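Local coordinates for putative trimethylamine methyltransferase (Rhizobium meliloti, PDB 4YYC), which probably acts as a methyltransferase of the trimethylamine methyltransferase family, at residues W119-R122 with R126-Q129; T135-V140 with D412-M417. All coordinates share one frame; numbering follows the deposited sequence.

Contact 1: residues W119-R122 with R126-Q129; sequences WHAR and RNAQ
W119 and A128 pair at the loop end of a two-stranded antiparallel β-hairpin made by strands 116-119 and 128-131. They form a hydrogen-bonded pair: W119 N donates to A128 O at 2.8 Å, and A128 N returns a bond of 3.0 Å to W119 O. Their CB atoms lie on one face of the hairpin, but the indole does not stay over its partner. A chi1 of -172°, which sets CG opposite the backbone N, carries the indole away from 126-129 to pack against F388, where NE1 makes weak hydrogen bonds to V239 O and F208 O.

Beyond this pair, N127 takes over the bridging with its side chain. N127 OD1 accepts the backbone N-H of A121 in a nearly straight bond of 2.8 Å, although the donor stands 30° out of the amide's carbonyl plane. N127 OD1 also lies 3.4 Å from H120 CA. The other arm of the amide, ND2, sits obliquely to the H120 imidazole, with the two planes 70° apart, and a water links them: it accepts from ND2 and lies in the ring plane at ND1. The imidazole also meets F233 edge-to-face. Were N127 replaced by an alanine, A121 N would probably lose this acceptor and the water its amide donor, and the turn would be held by the W119-A128 pair with less help from its tip. R126 directs its guanidinium group away, where NE forms a salt bridge with D205, while R126 CB rests 3.8 Å from A121 CB.

Contact 2: residues T135-V140 with D412-M417; sequences TVFAPV and DQLGMM
F137 is the residue of 135-140 that meets L414 and M417 of helix 404-420, and the residues ahead of it fix the strand it stands on. T135 OG1 is hydrogen-bonded to T386 O and R46 NE, while its backbone pairs with I44. V136 bonds through its backbone to N387 and V389 on the other side. Strand 134-137 is thus the middle strand of a small mixed sheet, antiparallel to 44-45 and parallel to 388-389, and the contact packs helix 404-420 against it.

F137 points toward the helix. The F137 and L414 side chains run antiparallel alongside each other. L414 CD2 sits almost exactly over the F137 ring centre, 3.7 Å from the centroid and 4° off the normal, a well-formed CH-pi contact. The other methyl, L414 CD1, lies beside the base of the phenylalanine, 4.1 Å from F137 CB, while L414 CB touches F137 CE2 at 3.7 Å. Both branches and the stem of the leucine are therefore used.

M417, present as selenomethionine, approaches differently: its CB meets the ring edge near the ring plane, 4.0 Å from F137 CZ. Its chain then bends at chi2 (-61°) and leads off; the residue also packs on N376 of the second subunit, and Q413 one turn earlier hydrogen-bonds that same asparagine. F137 N donates to H175 ND1, and the imidazole meets the F137 ring with planes about 20° apart. At A138 the side chain points away from the helix and touches F388, and its backbone bonds to V389.

The two contacts follow one another along the chain, with centres about 16 Å apart, and they meet at V136. Strand 128-131 of contact 1 is succeeded directly by strand 134-137 of contact 2, and V136 turns its methyl groups back onto the hairpin: CG2 lies 3.8 Å from A128 CB, while CG1 is 4.1 Å from W119 CZ3. F388 packs on W119 and also receives A138, adding a second tie through strand 388-389. Contact 1 is partly buried, whereas contact 2 is fully buried and borders the second subunit. The bound unknown ligand lies about 13 Å from the W119 side chain and about 14 Å from that of F137, so neither residue contacts it.

Contact 1: residues W119-R122 with R126-Q129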
loop_
_atom_site.group_PDB
_atom_site.type_symbol
_atom_site.label_atom_id
_atom_site.label_comp_id
_atom_site.label_asym_id
_atom_site.label_seq_id
_atom_site.Cartn_x
_atom_site.Cartn_y
_atom_site.Cartn_z
ATOM N N TRP A 119 25.109 -11.050 5.237
ATOM C CA TRP A 119 24.842 -12.225 4.417
ATOM C C TRP A 119 25.766 -12.127 3.225
ATOM O O TRP A 119 25.617 -11.280 2.363
ATOM C CB TRP A 119 23.391 -12.226 3.973
ATOM C CG TRP A 119 22.893 -13.425 3.291
ATOM C CD1 TRP A 119 23.537 -14.617 3.031
ATOM C CD2 TRP A 119 21.580 -13.558 2.790
ATOM N NE1 TRP A 119 22.664 -15.476 2.389
ATOM C CE2 TRP A 119 21.455 -14.847 2.249
ATOM C CE3 TRP A 119 20.477 -12.701 2.757
ATOM C CZ2 TRP A 119 20.263 -15.294 1.685
ATOM C CZ3 TRP A 119 19.308 -13.147 2.204
ATOM C CH2 TRP A 119 19.202 -14.417 1.679
ATOM N N HIS A 120 26.825 -12.946 3.249
ATOM C CA HIS A 120 27.866 -12.844 2.250
ATOM C C HIS A 120 27.441 -13.524 0.959
ATOM O O HIS A 120 26.831 -14.599 0.988
ATOM C CB HIS A 120 29.162 -13.453 2.755
ATOM C CG HIS A 120 29.756 -12.673 3.895
ATOM N ND1 HIS A 120 30.776 -11.763 3.725
ATOM C CD2 HIS A 120 29.418 -12.613 5.204
ATOM C CE1 HIS A 120 31.050 -11.192 4.884
ATOM N NE2 HIS A 120 30.235 -11.682 5.797
ATOM N N ALA A 121 27.808 -12.919 -0.145
ATOM C CA ALA A 121 27.548 -13.462 -1.487
ATOM C C ALA A 121 28.861 -13.858 -2.105
ATOM O O ALA A 121 29.915 -13.302 -1.790
ATOM C CB ALA A 121 26.873 -12.396 -2.346
ATOM N N ARG A 122 28.817 -14.768 -3.060
ATOM C CA ARG A 122 30.052 -15.219 -3.679
ATOM C C ARG A 122 30.718 -14.099 -4.481
ATOM O O ARG A 122 31.916 -14.100 -4.623
ATOM C CB ARG A 122 29.816 -16.460 -4.523
ATOM C CG ARG A 122 29.019 -16.229 -5.804
ATOM C CD ARG A 122 28.809 -17.554 -6.509
ATOM N NE ARG A 122 28.274 -17.500 -7.865
ATOM C CZ ARG A 122 28.974 -17.242 -8.956
ATOM N NH1 ARG A 122 30.272 -16.964 -8.890
ATOM N NH2 ARG A 122 28.395 -17.288 -10.155
ATOM N N ARG A 126 27.704 -8.080 -3.850
ATOM C CA ARG A 126 26.310 -8.426 -3.626
ATOM C C ARG A 126 26.029 -8.803 -2.184
ATOM O O ARG A 126 24.953 -9.254 -1.865
ATOM C CB ARG A 126 25.859 -9.513 -4.578
ATOM C CG ARG A 126 26.197 -9.147 -6.015
ATOM C CD ARG A 126 25.046 -9.365 -6.918
ATOM N NE ARG A 126 25.324 -9.140 -8.339
ATOM C CZ ARG A 126 25.443 -7.960 -8.931
ATOM N NH1 ARG A 126 25.386 -6.819 -8.241
ATOM N NH2 ARG A 126 25.625 -7.926 -10.246
ATOM N N ASN A 127 27.004 -8.618 -1.289
ATOM C CA ASN A 127 26.756 -8.867 0.134
ATOM C C ASN A 127 25.567 -8.028 0.593
ATOM O O ASN A 127 25.386 -6.914 0.101
ATOM C CB ASN A 127 27.960 -8.464 0.994
ATOM C CG ASN A 127 29.154 -9.398 0.857
ATOM O OD1 ASN A 127 29.121 -10.437 0.179
ATOM N ND2 ASN A 127 30.265 -8.992 1.488
ATOM N N ALA A 128 24.785 -8.545 1.540
ATOM C CA ALA A 128 23.580 -7.848 2.036
ATOM C C ALA A 128 23.604 -7.779 3.534
ATOM O O ALA A 128 23.885 -8.765 4.185
ATOM C CB ALA A 128 22.328 -8.560 1.597
ATOM N N GLN A 129 23.303 -6.629 4.083
ATOM C CA GLN A 129 23.141 -6.498 5.512
ATOM C C GLN A 129 21.809 -7.065 5.917
ATOM O O GLN A 129 20.798 -6.669 5.352
ATOM C CB GLN A 129 23.247 -5.034 5.996
ATOM C CG GLN A 129 23.031 -4.898 7.505
ATOM C CD GLN A 129 23.191 -3.480 8.001
ATOM O OE1 GLN A 129 24.287 -2.928 7.847
ATOM N NE2 GLN A 129 22.134 -2.871 8.643
HETATM O O HOH W 1 32.603 -11.023 1.620
#

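Contact 2: residues T135-V140 with D412-M417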
loop_
_atom_site.group_PDB
_atom_site.type_symbol
_atom_site.label_atom_id
_atom_site.label_comp_id
_atom_site.label_asym_id
_atom_site.label_seq_id
_atom_site.Cartn_x
_atom_site.Cartn_y
_atom_site.Cartn_z
ATOM N N THR A 135 16.963 -3.437 4.214
ATOM C CA THR A 135 15.866 -4.280 3.688
ATOM C C THR A 135 16.407 -5.058 2.510
ATOM O O THR A 135 17.014 -4.495 1.602
ATOM C CB THR A 135 14.633 -3.434 3.298
ATOM O OG1 THR A 135 14.056 -2.873 4.475
ATOM C CG2 THR A 135 13.564 -4.279 2.596
ATOM N N VAL A 136 16.188 -6.390 2.557
ATOM C CA VAL A 136 16.695 -7.312 1.559
ATOM C C VAL A 136 15.507 -8.114 1.013
ATOM O O VAL A 136 14.846 -8.837 1.747
ATOM C CB VAL A 136 17.706 -8.275 2.225
ATOM C CG1 VAL A 136 18.182 -9.342 1.269
ATOM C CG2 VAL A 136 18.893 -7.486 2.776
ATOM N N PHE A 137 15.307 -8.048 -0.304
ATOM C CA PHE A 137 14.227 -8.748 -0.982
ATOM C C PHE A 137 14.726 -10.084 -1.530
ATOM O O PHE A 137 15.775 -10.148 -2.201
ATOM C CB PHE A 137 13.690 -7.944 -2.143
ATOM C CG PHE A 137 12.996 -6.674 -1.748
ATOM C CD1 PHE A 137 12.130 -6.634 -0.691
ATOM C CD2 PHE A 137 13.179 -5.508 -2.512
ATOM C CE1 PHE A 137 11.452 -5.440 -0.375
ATOM C CE2 PHE A 137 12.504 -4.334 -2.203
ATOM C CZ PHE A 137 11.651 -4.297 -1.135
ATOM N N ALA A 138 13.912 -11.130 -1.359
ATOM C CA ALA A 138 14.171 -12.461 -1.910
ATOM C C ALA A 138 12.944 -12.983 -2.618
ATOM O O ALA A 138 11.813 -12.561 -2.299
ATOM C CB ALA A 138 14.531 -13.456 -0.842
ATOM N N PRO A 139 13.119 -13.907 -3.554
ATOM C CA PRO A 139 11.930 -14.435 -4.258
ATOM C C PRO A 139 10.971 -15.289 -3.445
ATOM O O PRO A 139 11.224 -15.688 -2.296
ATOM C CB PRO A 139 12.530 -15.259 -5.410
ATOM C CG PRO A 139 13.971 -14.836 -5.509
ATOM C CD PRO A 139 14.369 -14.371 -4.157
ATOM N N VAL A 140 9.824 -15.519 -4.068
ATOM C CA VAL A 140 8.929 -16.629 -3.715
ATOM C C VAL A 140 9.682 -17.882 -3.282
ATOM O O VAL A 140 10.703 -18.242 -3.863
ATOM C CB VAL A 140 7.958 -16.913 -4.861
ATOM C CG1 VAL A 140 8.701 -17.314 -6.133
ATOM C CG2 VAL A 140 6.874 -17.920 -4.461
ATOM N N ASP A 412 9.051 -5.139 -10.313
ATOM C CA ASP A 412 8.904 -3.735 -10.675
ATOM C C ASP A 412 8.474 -2.911 -9.450
ATOM O O ASP A 412 9.076 -1.858 -9.132
ATOM C CB ASP A 412 7.929 -3.646 -11.848
ATOM C CG ASP A 412 7.716 -2.269 -12.342
ATOM O OD1 ASP A 412 8.658 -1.429 -12.272
ATOM O OD2 ASP A 412 6.587 -2.005 -12.835
ATOM N N GLN A 413 7.509 -3.434 -8.703
ATOM C CA GLN A 413 7.105 -2.821 -7.457
ATOM C C GLN A 413 8.267 -2.741 -6.489
ATOM O O GLN A 413 8.423 -1.750 -5.747
ATOM C CB GLN A 413 5.874 -3.518 -6.843
ATOM C CG GLN A 413 4.633 -3.396 -7.701
ATOM C CD GLN A 413 4.161 -1.940 -7.844
ATOM O OE1 GLN A 413 3.987 -1.239 -6.840
ATOM N NE2 GLN A 413 3.992 -1.488 -9.069
ATOM N N LEU A 414 9.093 -3.782 -6.452
ATOM C CA LEU A 414 10.240 -3.745 -5.548
ATOM C C LEU A 414 11.155 -2.573 -5.861
ATOM O O LEU A 414 11.747 -1.993 -4.942
ATOM C CB LEU A 414 11.020 -5.065 -5.555
ATOM C CG LEU A 414 10.231 -6.325 -5.186
ATOM C CD1 LEU A 414 11.184 -7.502 -5.310
ATOM C CD2 LEU A 414 9.614 -6.246 -3.796
ATOM N N GLY A 415 11.358 -2.271 -7.149
ATOM C CA GLY A 415 12.166 -1.089 -7.511
ATOM C C GLY A 415 11.555 0.206 -6.970
ATOM O O GLY A 415 12.295 1.110 -6.536
HETATM N N MSE A 416 10.225 0.267 -6.939
HETATM C CA MSE A 416 9.535 1.461 -6.408
HETATM C C MSE A 416 9.779 1.528 -4.924
HETATM O O MSE A 416 10.044 2.600 -4.390
HETATM C CB MSE A 416 8.054 1.406 -6.716
HETATM C CG MSE A 416 7.917 1.663 -8.190
HETATM SE SE MSE A 416 5.963 1.644 -8.541
HETATM C CE MSE A 416 6.229 1.011 -10.423
HETATM N N MSE A 417 9.718 0.406 -4.241
HETATM C CA MSE A 417 9.962 0.382 -2.804
HETATM C C MSE A 417 11.397 0.784 -2.474
HETATM O O MSE A 417 11.653 1.535 -1.535
HETATM C CB MSE A 417 9.709 -0.994 -2.177
HETATM C CG MSE A 417 8.291 -1.514 -2.363
HETATM SE SE MSE A 417 6.877 -0.395 -1.564
HETATM C CE MSE A 417 5.355 -0.760 -2.816
#